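Local coordinates for protein fucose-specific lectin (Aleuria aurantia, PDB 6GKE) that binds L-fucose at sites between the blades of a six-bladed beta-propeller, preferring the alpha-1,6-linked core fucose of glycoproteins, at residues Thr2-Thr7 and Val304-Pro309; Tyr26-Asn31 and Gly55-Phe60; Ser213-Ser218 and Ile266-Ser271; Asp275-Phe280 and Leu287-Trp292. The protein carries 1 engineered substitution. All blocks are in the same frame, centred on the assembly; numbering follows the deposited sequence. Where two conformers were deposited one is given.

Contact 1: residues Thr2-Thr7 and Val304-Pro309. With EDO (1,2-ethanediol), chain I; EDO (1,2-ethanediol), chain B.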
loop_
_atom_site.group_PDB
_atom_site.type_symbol
_atom_site.label_atom_id
_atom_site.label_comp_id
_atom_site.label_asym_id
_atom_site.label_seq_id
_atom_site.Cartn_x
_atom_site.Cartn_y
_atom_site.Cartn_z
ATOM N N THR A 2 0.554 -3.136 9.251
ATOM C CA THR A 2 0.196 -2.009 10.094
ATOM C C THR A 2 -1.070 -1.355 9.544
ATOM O O THR A 2 -1.615 -1.786 8.526
ATOM C CB THR A 2 1.326 -0.974 10.188
ATOM O OG1 THR A 2 1.296 -0.199 8.988
ATOM C CG2 THR A 2 2.690 -1.595 10.402
ATOM N N GLU A 3 -1.491 -0.281 10.218
ATOM C CA GLU A 3 -2.670 0.460 9.787
ATOM C C GLU A 3 -2.281 1.731 9.020
ATOM O O GLU A 3 -3.135 2.550 8.727
ATOM C CB GLU A 3 -3.561 0.704 11.001
ATOM C CG GLU A 3 -4.029 -0.601 11.616
ATOM C CD GLU A 3 -4.833 -0.463 12.893
ATOM O OE1 GLU A 3 -4.485 0.403 13.726
ATOM O OE2 GLU A 3 -5.809 -1.223 13.044
ATOM N N PHE A 4 -1.000 1.862 8.654
ATOM C CA PHE A 4 -0.513 2.995 7.856
ATOM C C PHE A 4 -0.969 2.818 6.405
ATOM O O PHE A 4 -0.592 1.849 5.755
ATOM C CB PHE A 4 1.012 3.025 7.956
ATOM C CG PHE A 4 1.762 4.231 7.439
ATOM C CD1 PHE A 4 1.151 5.415 7.038
ATOM C CD2 PHE A 4 3.147 4.174 7.417
ATOM C CE1 PHE A 4 1.914 6.495 6.614
ATOM C CE2 PHE A 4 3.905 5.250 6.983
ATOM C CZ PHE A 4 3.289 6.415 6.597
ATOM N N LEU A 5 -1.760 3.765 5.893
ATOM C CA LEU A 5 -2.225 3.691 4.520
ATOM C C LEU A 5 -1.031 3.826 3.569
ATOM O O LEU A 5 -0.264 4.787 3.637
ATOM C CB LEU A 5 -3.242 4.809 4.294
ATOM C CG LEU A 5 -3.806 4.940 2.882
ATOM C CD1 LEU A 5 -4.720 3.771 2.548
ATOM C CD2 LEU A 5 -4.538 6.271 2.754
ATOM N N TYR A 6 -0.908 2.884 2.635
ATOM C CA TYR A 6 0.170 2.936 1.651
ATOM C C TYR A 6 -0.074 4.124 0.720
ATOM O O TYR A 6 -1.160 4.247 0.159
ATOM C CB TYR A 6 0.260 1.631 0.859
ATOM C CG TYR A 6 1.217 1.669 -0.302
ATOM C CD1 TYR A 6 2.551 1.998 -0.125
ATOM C CD2 TYR A 6 0.782 1.378 -1.582
ATOM C CE1 TYR A 6 3.434 2.025 -1.190
ATOM C CE2 TYR A 6 1.655 1.386 -2.656
ATOM C CZ TYR A 6 2.981 1.721 -2.461
ATOM O OH TYR A 6 3.826 1.721 -3.535
ATOM N N THR A 7 0.956 4.959 0.573
ATOM C CA THR A 7 0.951 6.240 -0.177
ATOM C C THR A 7 0.157 7.323 0.562
ATOM O O THR A 7 -0.142 8.371 -0.010
ATOM C CB THR A 7 0.564 6.129 -1.666
ATOM O OG1 THR A 7 -0.836 5.929 -1.862
ATOM C CG2 THR A 7 1.347 5.049 -2.376
ATOM N N VAL A 304 8.573 4.435 13.719
ATOM C CA VAL A 304 7.429 5.066 14.348
ATOM C C VAL A 304 6.261 4.088 14.305
ATOM O O VAL A 304 5.925 3.594 13.231
ATOM C CB VAL A 304 7.047 6.370 13.630
ATOM C CG1 VAL A 304 5.903 7.079 14.339
ATOM C CG2 VAL A 304 8.234 7.303 13.459
ATOM N N PRO A 305 5.571 3.811 15.434
ATOM C CA PRO A 305 4.436 2.890 15.418
ATOM C C PRO A 305 3.243 3.475 14.651
ATOM O O PRO A 305 2.944 4.672 14.766
ATOM C CB PRO A 305 4.102 2.701 16.901
ATOM C CG PRO A 305 4.564 3.989 17.536
ATOM C CD PRO A 305 5.820 4.363 16.776
ATOM N N THR A 306 2.571 2.608 13.886
ATOM C CA THR A 306 1.428 2.998 13.062
ATOM C C THR A 306 0.307 1.954 13.157
ATOM O O THR A 306 -0.417 1.717 12.190
ATOM C CB THR A 306 1.839 3.209 11.601
ATOM O OG1 THR A 306 2.451 2.023 11.085
ATOM C CG2 THR A 306 2.802 4.358 11.417
ATOM N N GLY A 307 0.149 1.346 14.335
ATOM C CA GLY A 307 -0.966 0.459 14.611
ATOM C C GLY A 307 -0.723 -0.956 14.118
ATOM O O GLY A 307 0.167 -1.223 13.312
ATOM N N THR A 308 -1.542 -1.878 14.628
ATOM C CA THR A 308 -1.547 -3.270 14.219
ATOM C C THR A 308 -2.995 -3.693 14.020
ATOM O O THR A 308 -3.796 -3.575 14.942
ATOM C CB THR A 308 -0.890 -4.181 15.263
ATOM O OG1 THR A 308 0.442 -3.733 15.503
ATOM C CG2 THR A 308 -0.840 -5.629 14.831
ATOM N N PRO A 309 -3.382 -4.188 12.827
ATOM C CA PRO A 309 -4.764 -4.599 12.612
ATOM C C PRO A 309 -5.131 -5.813 13.475
ATOM O O PRO A 309 -4.279 -6.632 13.822
ATOM C CB PRO A 309 -4.839 -4.951 11.122
ATOM C CG PRO A 309 -3.404 -5.173 10.690
ATOM C CD PRO A 309 -2.535 -4.389 11.643
HETATM C C1 EDO I . -1.603 -1.368 2.992
HETATM O O1 EDO I . -0.329 -2.007 3.013
HETATM C C2 EDO I . -1.730 0.130 3.267
HETATM O O2 EDO I . -2.752 0.765 2.423
HETATM C C1 EDO B . -3.074 1.946 -0.397
HETATM O O1 EDO B . -2.321 2.334 -1.543
HETATM C C2 EDO B . -3.649 0.534 -0.282
HETATM O O2 EDO B . -3.583 0.018 1.092
#

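Contact 2: residues Tyr26-Asn31 and Gly55-Phe60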
loop_
_atom_site.group_PDB
_atom_site.type_symbol
_atom_site.label_atom_id
_atom_site.label_comp_id
_atom_site.label_asym_id
_atom_site.label_seq_id
_atom_site.Cartn_x
_atom_site.Cartn_y
_atom_site.Cartn_z
ATOM N N TYR A 26 2.120 13.052 11.659
ATOM C CA TYR A 26 0.745 12.830 11.241
ATOM C C TYR A 26 0.754 11.999 9.962
ATOM O O TYR A 26 1.546 12.246 9.047
ATOM C CB TYR A 26 0.010 14.162 11.021
ATOM C CG TYR A 26 0.032 14.987 12.275
ATOM C CD1 TYR A 26 -0.843 14.725 13.314
ATOM C CD2 TYR A 26 1.022 15.933 12.482
ATOM C CE1 TYR A 26 -0.755 15.397 14.520
ATOM C CE2 TYR A 26 1.125 16.616 13.680
ATOM C CZ TYR A 26 0.247 16.334 14.709
ATOM O OH TYR A 26 0.393 16.965 15.906
ATOM N N PHE A 27 -0.151 11.018 9.917
ATOM C CA PHE A 27 -0.284 10.128 8.784
ATOM C C PHE A 27 -1.733 9.654 8.736
ATOM O O PHE A 27 -2.476 9.817 9.702
ATOM C CB PHE A 27 0.687 8.948 8.905
ATOM C CG PHE A 27 0.419 8.037 10.079
ATOM C CD1 PHE A 27 0.967 8.285 11.331
ATOM C CD2 PHE A 27 -0.406 6.930 9.936
ATOM C CE1 PHE A 27 0.699 7.442 12.402
ATOM C CE2 PHE A 27 -0.673 6.089 11.006
ATOM C CZ PHE A 27 -0.119 6.347 12.235
ATOM N N GLN A 28 -2.112 9.033 7.621
ATOM C CA GLN A 28 -3.466 8.548 7.460
ATOM C C GLN A 28 -3.498 7.029 7.620
ATOM O O GLN A 28 -2.591 6.316 7.186
ATOM C CB GLN A 28 -4.013 8.967 6.095
ATOM C CG GLN A 28 -5.517 8.805 5.960
ATOM C CD GLN A 28 -6.038 9.555 4.761
ATOM O OE1 GLN A 28 -5.403 9.586 3.701
ATOM N NE2 GLN A 28 -7.202 10.172 4.918
ATOM N N ASP A 29 -4.586 6.555 8.228
ATOM C CA ASP A 29 -4.812 5.134 8.426
ATOM C C ASP A 29 -5.755 4.596 7.338
ATOM O O ASP A 29 -6.234 5.317 6.458
ATOM C CB ASP A 29 -5.279 4.836 9.854
ATOM C CG ASP A 29 -6.685 5.283 10.222
ATOM O OD1 ASP A 29 -7.512 5.469 9.308
ATOM O OD2 ASP A 29 -6.939 5.426 11.441
ATOM N N LEU A 30 -6.003 3.284 7.395
ATOM C CA LEU A 30 -6.786 2.596 6.359
ATOM C C LEU A 30 -8.238 3.083 6.321
ATOM O O LEU A 30 -8.899 2.934 5.292
ATOM C CB LEU A 30 -6.767 1.087 6.612
ATOM C CG LEU A 30 -5.388 0.439 6.613
ATOM C CD1 LEU A 30 -5.508 -1.036 6.946
ATOM C CD2 LEU A 30 -4.689 0.629 5.280
ATOM N N ASN A 31 -8.710 3.646 7.439
ATOM C CA ASN A 31 -10.072 4.142 7.581
ATOM C C ASN A 31 -10.196 5.614 7.184
ATOM O O ASN A 31 -11.282 6.172 7.303
ATOM C CB ASN A 31 -10.573 3.961 9.013
ATOM C CG ASN A 31 -10.648 2.506 9.405
ATOM O OD1 ASN A 31 -11.109 1.682 8.622
ATOM N ND2 ASN A 31 -10.178 2.180 10.597
ATOM N N GLY A 55 -8.206 13.703 13.557
ATOM C CA GLY A 55 -9.091 14.221 12.540
ATOM C C GLY A 55 -9.308 13.171 11.475
ATOM O O GLY A 55 -8.980 12.001 11.671
ATOM N N GLU A 56 -9.860 13.589 10.339
ATOM C CA GLU A 56 -10.138 12.688 9.235
ATOM C C GLU A 56 -10.123 13.505 7.949
ATOM O O GLU A 56 -10.277 14.723 7.989
ATOM C CB GLU A 56 -11.474 11.978 9.428
ATOM C CG GLU A 56 -12.678 12.888 9.439
ATOM C CD GLU A 56 -13.924 12.091 9.776
ATOM O OE1 GLU A 56 -14.730 11.842 8.872
ATOM O OE2 GLU A 56 -14.046 11.665 10.940
ATOM N N ALA A 57 -9.943 12.814 6.828
ATOM C CA ALA A 57 -9.815 13.473 5.549
ATOM C C ALA A 57 -10.171 12.467 4.458
ATOM O O ALA A 57 -10.299 11.273 4.730
ATOM C CB ALA A 57 -8.414 14.007 5.383
ATOM N N LYS A 58 -10.293 12.936 3.215
ATOM C CA LYS A 58 -10.487 11.996 2.127
ATOM C C LYS A 58 -9.320 11.009 2.122
ATOM O O LYS A 58 -8.206 11.339 2.524
ATOM C CB LYS A 58 -10.605 12.696 0.770
ATOM C CG LYS A 58 -9.309 13.214 0.157
ATOM C CD LYS A 58 -9.502 13.678 -1.268
ATOM C CE LYS A 58 -8.213 14.084 -1.946
ATOM N NZ LYS A 58 -8.459 14.403 -3.371
ATOM N N LEU A 59 -9.576 9.787 1.660
ATOM C CA LEU A 59 -8.491 8.829 1.532
ATOM C C LEU A 59 -7.434 9.420 0.591
ATOM O O LEU A 59 -7.766 9.988 -0.445
ATOM C CB LEU A 59 -9.005 7.476 1.033
ATOM C CG LEU A 59 -9.503 6.510 2.112
ATOM C CD1 LEU A 59 -8.366 6.030 3.000
ATOM C CD2 LEU A 59 -10.613 7.097 2.961
ATOM N N PHE A 60 -6.160 9.276 0.977
ATOM C CA PHE A 60 -4.993 9.776 0.219
ATOM C C PHE A 60 -4.958 11.311 0.216
ATOM O O PHE A 60 -4.299 11.914 -0.623
ATOM C CB PHE A 60 -4.936 9.185 -1.198
ATOM C CG PHE A 60 -5.082 7.686 -1.208
ATOM C CD1 PHE A 60 -4.003 6.869 -0.921
ATOM C CD2 PHE A 60 -6.307 7.088 -1.463
ATOM C CE1 PHE A 60 -4.141 5.490 -0.887
ATOM C CE2 PHE A 60 -6.443 5.709 -1.441
ATOM C CZ PHE A 60 -5.360 4.914 -1.150
#

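Contact 3: residues Ser213-Ser218 and Ile266-Ser271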
loop_
_atom_site.group_PDB
_atom_site.type_symbol
_atom_site.label_atom_id
_atom_site.label_comp_id
_atom_site.label_asym_id
_atom_site.label_seq_id
_atom_site.Cartn_x
_atom_site.Cartn_y
_atom_site.Cartn_z
ATOM N N SER A 213 8.626 14.055 -4.029
ATOM C CA SER A 213 8.062 14.636 -2.824
ATOM C C SER A 213 9.093 15.598 -2.223
ATOM O O SER A 213 10.253 15.237 -2.106
ATOM C CB SER A 213 7.675 13.525 -1.869
ATOM O OG SER A 213 7.106 14.026 -0.671
ATOM N N ILE A 214 8.658 16.807 -1.843
ATOM C CA ILE A 214 9.556 17.901 -1.443
ATOM C C ILE A 214 9.220 18.337 -0.016
ATOM O O ILE A 214 8.060 18.421 0.356
ATOM C CB ILE A 214 9.434 19.085 -2.428
ATOM C CG1 ILE A 214 9.820 18.652 -3.844
ATOM C CG2 ILE A 214 10.238 20.298 -1.968
ATOM C CD1 ILE A 214 9.498 19.665 -4.913
ATOM N N ALA A 215 10.252 18.673 0.759
ATOM C CA ALA A 215 10.078 19.280 2.069
ATOM C C ALA A 215 11.181 20.323 2.256
ATOM O O ALA A 215 12.228 20.246 1.615
ATOM C CB ALA A 215 10.115 18.233 3.160
ATOM N N ALA A 216 10.941 21.303 3.124
ATOM C CA ALA A 216 11.956 22.323 3.377
ATOM C C ALA A 216 11.877 22.766 4.833
ATOM O O ALA A 216 10.787 22.881 5.392
ATOM C CB ALA A 216 11.782 23.510 2.460
ATOM N N ILE A 217 13.054 23.043 5.404
ATOM C CA ILE A 217 13.195 23.557 6.763
ATOM C C ILE A 217 14.221 24.690 6.743
ATOM O O ILE A 217 15.002 24.843 5.800
ATOM C CB ILE A 217 13.632 22.450 7.744
ATOM C CG1 ILE A 217 14.993 21.872 7.337
ATOM C CG2 ILE A 217 12.556 21.381 7.850
ATOM C CD1 ILE A 217 15.657 20.991 8.359
ATOM N N SER A 218 14.257 25.458 7.829
ATOM C CA SER A 218 15.230 26.525 7.963
ATOM C C SER A 218 15.388 26.876 9.440
ATOM O O SER A 218 14.502 26.600 10.247
ATOM C CB SER A 218 14.829 27.742 7.159
ATOM O OG SER A 218 13.635 28.326 7.661
ATOM N N ILE A 266 7.499 12.106 1.639
ATOM C CA ILE A 266 8.347 12.452 2.771
ATOM C C ILE A 266 7.738 13.636 3.527
ATOM O O ILE A 266 6.845 14.332 3.047
ATOM C CB ILE A 266 9.801 12.763 2.353
ATOM C CG1 ILE A 266 9.918 14.023 1.488
ATOM C CG2 ILE A 266 10.421 11.547 1.693
ATOM C CD1 ILE A 266 11.342 14.498 1.271
ATOM N N ALA A 267 8.265 13.871 4.728
ATOM C CA ALA A 267 8.011 15.085 5.486
ATOM C C ALA A 267 9.245 15.364 6.339
ATOM O O ALA A 267 9.960 14.433 6.694
ATOM C CB ALA A 267 6.784 14.940 6.358
ATOM N N ALA A 268 9.481 16.632 6.667
ATOM C CA ALA A 268 10.620 16.985 7.498
ATOM C C ALA A 268 10.161 17.855 8.663
ATOM O O ALA A 268 9.220 18.636 8.541
ATOM C CB ALA A 268 11.683 17.692 6.690
ATOM N N ASN A 269 10.879 17.738 9.780
ATOM C CA ASN A 269 10.754 18.689 10.862
ATOM C C ASN A 269 12.152 19.122 11.304
ATOM O O ASN A 269 13.162 18.535 10.916
ATOM C CB ASN A 269 9.896 18.152 12.016
ATOM C CG ASN A 269 10.535 17.017 12.790
ATOM O OD1 ASN A 269 11.756 16.892 12.826
ATOM N ND2 ASN A 269 9.729 16.203 13.454
ATOM N N SER A 270 12.178 20.183 12.106
ATOM C CA SER A 270 13.404 20.660 12.693
ATOM C C SER A 270 13.065 21.532 13.899
ATOM O O SER A 270 12.021 22.169 13.953
ATOM C CB SER A 270 14.289 21.398 11.698
ATOM O OG SER A 270 13.714 22.629 11.275
ATOM N N SER A 271 14.007 21.583 14.837
ATOM C CA SER A 271 13.961 22.522 15.937
ATOM C C SER A 271 15.350 22.569 16.574
ATOM O O SER A 271 16.229 21.768 16.245
ATOM C CB SER A 271 12.868 22.195 16.946
ATOM O OG SER A 271 13.001 20.888 17.482
HETATM O O HOH W 1 6.424 16.453 1.443
HETATM O O HOH W 2 14.007 24.970 12.527
#

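Contact 4: residues Asp275-Phe280 and Leu287-Trp292. With FUC (alpha-L-fucopyranose), chain G.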
loop_
_atom_site.group_PDB
_atom_site.type_symbol
_atom_site.label_atom_id
_atom_site.label_comp_id
_atom_site.label_asym_id
_atom_site.label_seq_id
_atom_site.Cartn_x
_atom_site.Cartn_y
_atom_site.Cartn_z
ATOM N N ASP A 275 18.240 19.925 15.220
ATOM C CA ASP A 275 17.711 18.569 15.160
ATOM C C ASP A 275 16.812 18.481 13.928
ATOM O O ASP A 275 15.993 19.373 13.713
ATOM C CB ASP A 275 16.929 18.235 16.426
ATOM C CG ASP A 275 17.752 18.398 17.689
ATOM O OD1 ASP A 275 18.808 17.745 17.784
ATOM O OD2 ASP A 275 17.341 19.187 18.557
ATOM N N ILE A 276 17.000 17.431 13.113
ATOM C CA ILE A 276 16.247 17.248 11.870
ATOM C C ILE A 276 15.766 15.802 11.779
ATOM O O ILE A 276 16.551 14.875 11.957
ATOM C CB ILE A 276 17.080 17.593 10.619
ATOM C CG1 ILE A 276 17.727 18.977 10.709
ATOM C CG2 ILE A 276 16.220 17.455 9.370
ATOM C CD1 ILE A 276 18.781 19.231 9.657
ATOM N N SER A 277 14.482 15.638 11.448
ATOM C CA SER A 277 13.912 14.350 11.064
ATOM C C SER A 277 13.352 14.451 9.646
ATOM O O SER A 277 12.669 15.421 9.342
ATOM C CB SER A 277 12.809 13.927 11.997
ATOM O OG SER A 277 13.294 13.759 13.321
ATOM N N VAL A 278 13.610 13.432 8.820
ATOM C CA VAL A 278 12.967 13.332 7.509
ATOM C C VAL A 278 12.294 11.961 7.438
ATOM O O VAL A 278 12.966 10.928 7.390
ATOM C CB VAL A 278 13.933 13.546 6.329
ATOM C CG1 VAL A 278 13.169 13.531 5.011
ATOM C CG2 VAL A 278 14.722 14.835 6.468
ATOM N N PHE A 279 10.960 11.976 7.448
ATOM C CA PHE A 279 10.133 10.777 7.503
ATOM C C PHE A 279 9.881 10.226 6.100
ATOM O O PHE A 279 9.771 10.987 5.138
ATOM C CB PHE A 279 8.799 11.092 8.176
ATOM C CG PHE A 279 8.975 11.514 9.606
ATOM C CD1 PHE A 279 9.010 10.563 10.613
ATOM C CD2 PHE A 279 9.181 12.844 9.942
ATOM C CE1 PHE A 279 9.209 10.937 11.931
ATOM C CE2 PHE A 279 9.392 13.213 11.262
ATOM C CZ PHE A 279 9.411 12.260 12.253
ATOM N N PHE A 280 9.769 8.894 6.018
ATOM C CA PHE A 280 9.463 8.210 4.777
ATOM C C PHE A 280 8.670 6.937 5.088
ATOM O O PHE A 280 8.547 6.520 6.242
ATOM C CB PHE A 280 10.743 7.931 3.977
ATOM C CG PHE A 280 11.737 6.975 4.587
ATOM C CD1 PHE A 280 12.728 7.426 5.451
ATOM C CD2 PHE A 280 11.722 5.629 4.252
ATOM C CE1 PHE A 280 13.666 6.550 5.976
ATOM C CE2 PHE A 280 12.659 4.755 4.779
ATOM C CZ PHE A 280 13.629 5.215 5.638
ATOM N N LEU A 287 6.486 3.497 9.036
ATOM C CA LEU A 287 6.871 4.898 9.079
ATOM C C LEU A 287 8.273 4.970 9.680
ATOM O O LEU A 287 8.484 4.617 10.842
ATOM C CB LEU A 287 5.840 5.665 9.910
ATOM C CG LEU A 287 6.072 7.163 10.090
ATOM C CD1 LEU A 287 6.281 7.878 8.766
ATOM C CD2 LEU A 287 4.899 7.776 10.838
ATOM N N GLN A 288 9.225 5.383 8.843
ATOM C CA GLN A 288 10.627 5.436 9.180
ATOM C C GLN A 288 11.092 6.888 9.137
ATOM O O GLN A 288 10.373 7.767 8.659
ATOM C CB GLN A 288 11.456 4.658 8.158
ATOM C CG GLN A 288 10.967 3.253 7.865
ATOM C CD GLN A 288 11.773 2.158 8.515
ATOM O OE1 GLN A 288 12.882 2.367 9.011
ATOM N NE2 GLN A 288 11.216 0.961 8.471
ATOM N N GLN A 289 12.316 7.142 9.597
ATOM C CA GLN A 289 12.881 8.460 9.424
ATOM C C GLN A 289 14.402 8.421 9.357
ATOM O O GLN A 289 15.047 7.575 9.988
ATOM C CB GLN A 289 12.523 9.377 10.584
ATOM C CG GLN A 289 13.180 8.958 11.887
ATOM C CD GLN A 289 13.173 10.095 12.870
ATOM O OE1 GLN A 289 12.419 10.082 13.835
ATOM N NE2 GLN A 289 14.001 11.097 12.614
ATOM N N TRP A 290 14.934 9.366 8.584
ATOM C CA TRP A 290 16.295 9.792 8.663
ATOM C C TRP A 290 16.421 10.796 9.810
ATOM O O TRP A 290 15.515 11.598 10.043
ATOM C CB TRP A 290 16.725 10.441 7.349
ATOM C CG TRP A 290 16.820 9.460 6.229
ATOM C CD1 TRP A 290 15.871 9.177 5.292
ATOM C CD2 TRP A 290 17.924 8.583 5.968
ATOM N NE1 TRP A 290 16.322 8.204 4.446
ATOM C CE2 TRP A 290 17.579 7.821 4.833
ATOM C CE3 TRP A 290 19.179 8.395 6.556
ATOM C CZ2 TRP A 290 18.441 6.868 4.293
ATOM C CZ3 TRP A 290 20.029 7.455 6.020
ATOM C CH2 TRP A 290 19.662 6.706 4.903
ATOM N N GLN A 291 17.564 10.761 10.491
ATOM C CA GLN A 291 17.860 11.693 11.569
ATOM C C GLN A 291 19.268 12.241 11.365
ATOM O O GLN A 291 20.171 11.498 10.985
ATOM C CB GLN A 291 17.750 11.002 12.929
ATOM C CG GLN A 291 18.737 9.856 13.100
ATOM C CD GLN A 291 18.424 8.931 14.250
ATOM O OE1 GLN A 291 17.495 9.143 15.023
ATOM N NE2 GLN A 291 19.217 7.879 14.365
ATOM N N TRP A 292 19.421 13.542 11.630
ATOM C CA TRP A 292 20.699 14.218 11.645
ATOM C C TRP A 292 21.136 14.452 13.091
ATOM O O TRP A 292 20.402 15.077 13.840
ATOM C CB TRP A 292 20.624 15.572 10.941
ATOM C CG TRP A 292 21.846 16.369 11.256
ATOM C CD1 TRP A 292 22.030 17.261 12.273
ATOM C CD2 TRP A 292 23.115 16.234 10.603
ATOM N NE1 TRP A 292 23.318 17.726 12.264
ATOM C CE2 TRP A 292 24.006 17.115 11.247
ATOM C CE3 TRP A 292 23.565 15.478 9.518
ATOM C CZ2 TRP A 292 25.330 17.254 10.836
ATOM C CZ3 TRP A 292 24.872 15.619 9.111
ATOM C CH2 TRP A 292 25.740 16.495 9.763
HETATM C C1 FUC G . 25.140 20.330 6.978
HETATM C C2 FUC G . 24.628 19.385 5.901
HETATM C C3 FUC G . 23.919 18.189 6.539
HETATM C C4 FUC G . 22.833 18.671 7.510
HETATM C C5 FUC G . 23.472 19.601 8.527
HETATM C C6 FUC G . 22.498 20.172 9.548
HETATM O O1 FUC G . 26.189 19.686 7.705
HETATM O O2 FUC G . 25.733 18.942 5.105
HETATM O O3 FUC G . 23.403 17.340 5.515
HETATM O O4 FUC G . 21.797 19.407 6.843
HETATM O O5 FUC G . 24.081 20.706 7.860
#

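Contact 1: residues Thr2-Thr7 and Val304-Pro309
T2 and E3 lie against T306 and G307 where the two ends of the chain meet on a six-bladed beta-propeller, a region that also illustrates how terminal peptides can serve a homodimer. The tight half centres on T306. Its carbonyl O accepts a hydrogen bond from E3 N at 3.0 Å, while its OG1 comes within 3.3 Å of T2 CB and 3.6 Å of F4 CB. The methyl CG2 of T306 approaches the F4 ring obliquely, 4.0 Å from F4 CD2. F4 CG stands anti to the backbone N (chi1 -169°), the end of the side chain leads away from 304-309, and the ring meets F27 edge-to-face. T2 OG1 takes the F4 N-H at 3.1 Å (N-H...O 163°), an ST turn that fixes its rotation; T2 OG1 is also hydrogen-bonded to V285 O. Toward the exposed T308 the packing slackens. E3, modelled in two conformers, touches the 307-309 backbone with its carboxylate in the one described, OE2 lying 3.6 Å from P309 CA, while OE1 forms a salt bridge to R35. Farther along, Y6 belongs to the dimer: its ring stacks on Y6 of the second subunit. Two ethanediol molecules, probably from the crystallisation liquor, bind its backbone, and Y6 N donates almost straight (176°) to O2 of one of them at 2.8 Å.

Contact 2: residues Tyr26-Asn31 and Gly55-Phe60
The amide of Q28 meets the backbone of A57-F60 at the end of strand 22-28 in the first propeller blade, where the chain leaves strand 46-56 and crosses to the second blade; it is a clear case of a side-chain amide tying down a connection between blades. Ahead of it in strand 22-28, Y26 hydrogen-bonds through OH to the fucose-binding E36, and F27 sets its ring edge-to-face with F4. Q28 then points at the connection, its CG anti to the backbone N (chi1 -166°) and the chain extended beyond. NE2 donates to K58 O at 2.8 Å with an N-H...O angle of 167°. The acceptor lies in the amide plane of Q28, whereas NE2 itself stands above the carbonyl plane of K58, 54° out of it. On the other branch, OE1 accepts F60 N at 2.8 Å in a weak, bent bond. The buried amide has further partners in G32 O, which takes a bond from NE2, and S61 N, weakly bound to OE1. D29 turns its CB away and forms a salt bridge with R35. D29 and L30 offer their carbonyl oxygens to L59, whose own side chain also packs on L30 of the second subunit. Its methyl CD1 lies 4.1 Å from D29 O and 3.9 Å from L30 O.

Contact 3: residues Ser213-Ser218 and Ile266-Ser271
I217 packs side chain to side chain on A268 and S270, across two strands that run parallel, 8° apart, with a closest axis approach of 6.2 Å. The side chain of I217 can be followed outward. CB already touches the other strand, 3.5 Å from S270 OG. There the chain branches: CG2, anti to the carbonyl carbon, reaches the methyl of A268 at 4.0 Å, while CG1 takes the position between backbone N and carbonyl carbon (chi1 61°). The tip, CD1, ends 3.6 Å from S270 CB, so that S270 is met from both CB and CD1. Beside this pair, A215 CB and A268 CB meet at 3.9 Å, small side chains consistent with the close approach of the strands. Polar links secure the two ends. At one, I266 N donates nearly straight (170°) to S213 OG at 3.0 Å, and a water lies close to both I214 O and I266 O. At the other, a second water donates to S218 O at 2.8 Å and is hydrogen-bonded to S270 OG at 2.7 Å. I217 also packs on I276 of the fucose pocket and on the sugar-binding R226. Side-chain packing between the first strands of two consecutive four-stranded sheets, here the fifth and sixth, is the blade-to-blade packing of a beta-propeller.

Contact 4: residues Asp275-Phe280 and Leu287-Trp292
I276 and W292 touch CB to CB at 4.1 Å near one end of their paired strands, and both touch fucose. In the conformer described, W292 lays one ring face under the sugar, with C5 over its centre and 3.7 Å from W292 CE2; I276 CD1 meets the sugar methyl C6 at 3.8 Å. R226, E238 and W298 add hydrogen bonds to the sugar, and W298 meets W292 edge-to-face. One step back, W292 N donates to I276 O at 3.2 Å. Behind that, V278 and W290 form a hydrogen-bonded antiparallel pair, V278 N to W290 O at 2.9 Å and W290 N to V278 O at 2.8 Å. At the far end, Q288 CB sits over a face of the F280 ring, 3.6 Å from its centroid in a CH-pi contact. F280 CE1 in turn touches W290 NE1 at 3.5 Å, the two rings inclined at 34°. The whole is an antiparallel beta hairpin forming the middle of a propeller blade, its end lining an interblade fucose pocket.

How the contacts relate
Contacts 3 and 4 are the most closely coupled, their centres 9 Å apart: strands 267-271 and 275-282 are neighbours in one sheet, probably bonded through A267 O and F279 N at 2.8 Å. Together they show how a pocket arises between blades, for a bound fucose also lies about 7 Å, nearest atoms, from the side chain of I217. Contact 1 joins this blade to the first. V304 N probably bonds to L287 O at 2.9 Å, and L5 N to Q28 O at 3.0 Å, linking it to contacts 4 and 2 respectively. Contacts 1 and 2, centres 11 Å apart, both touch the second subunit, whereas contacts 3 and 4 do not.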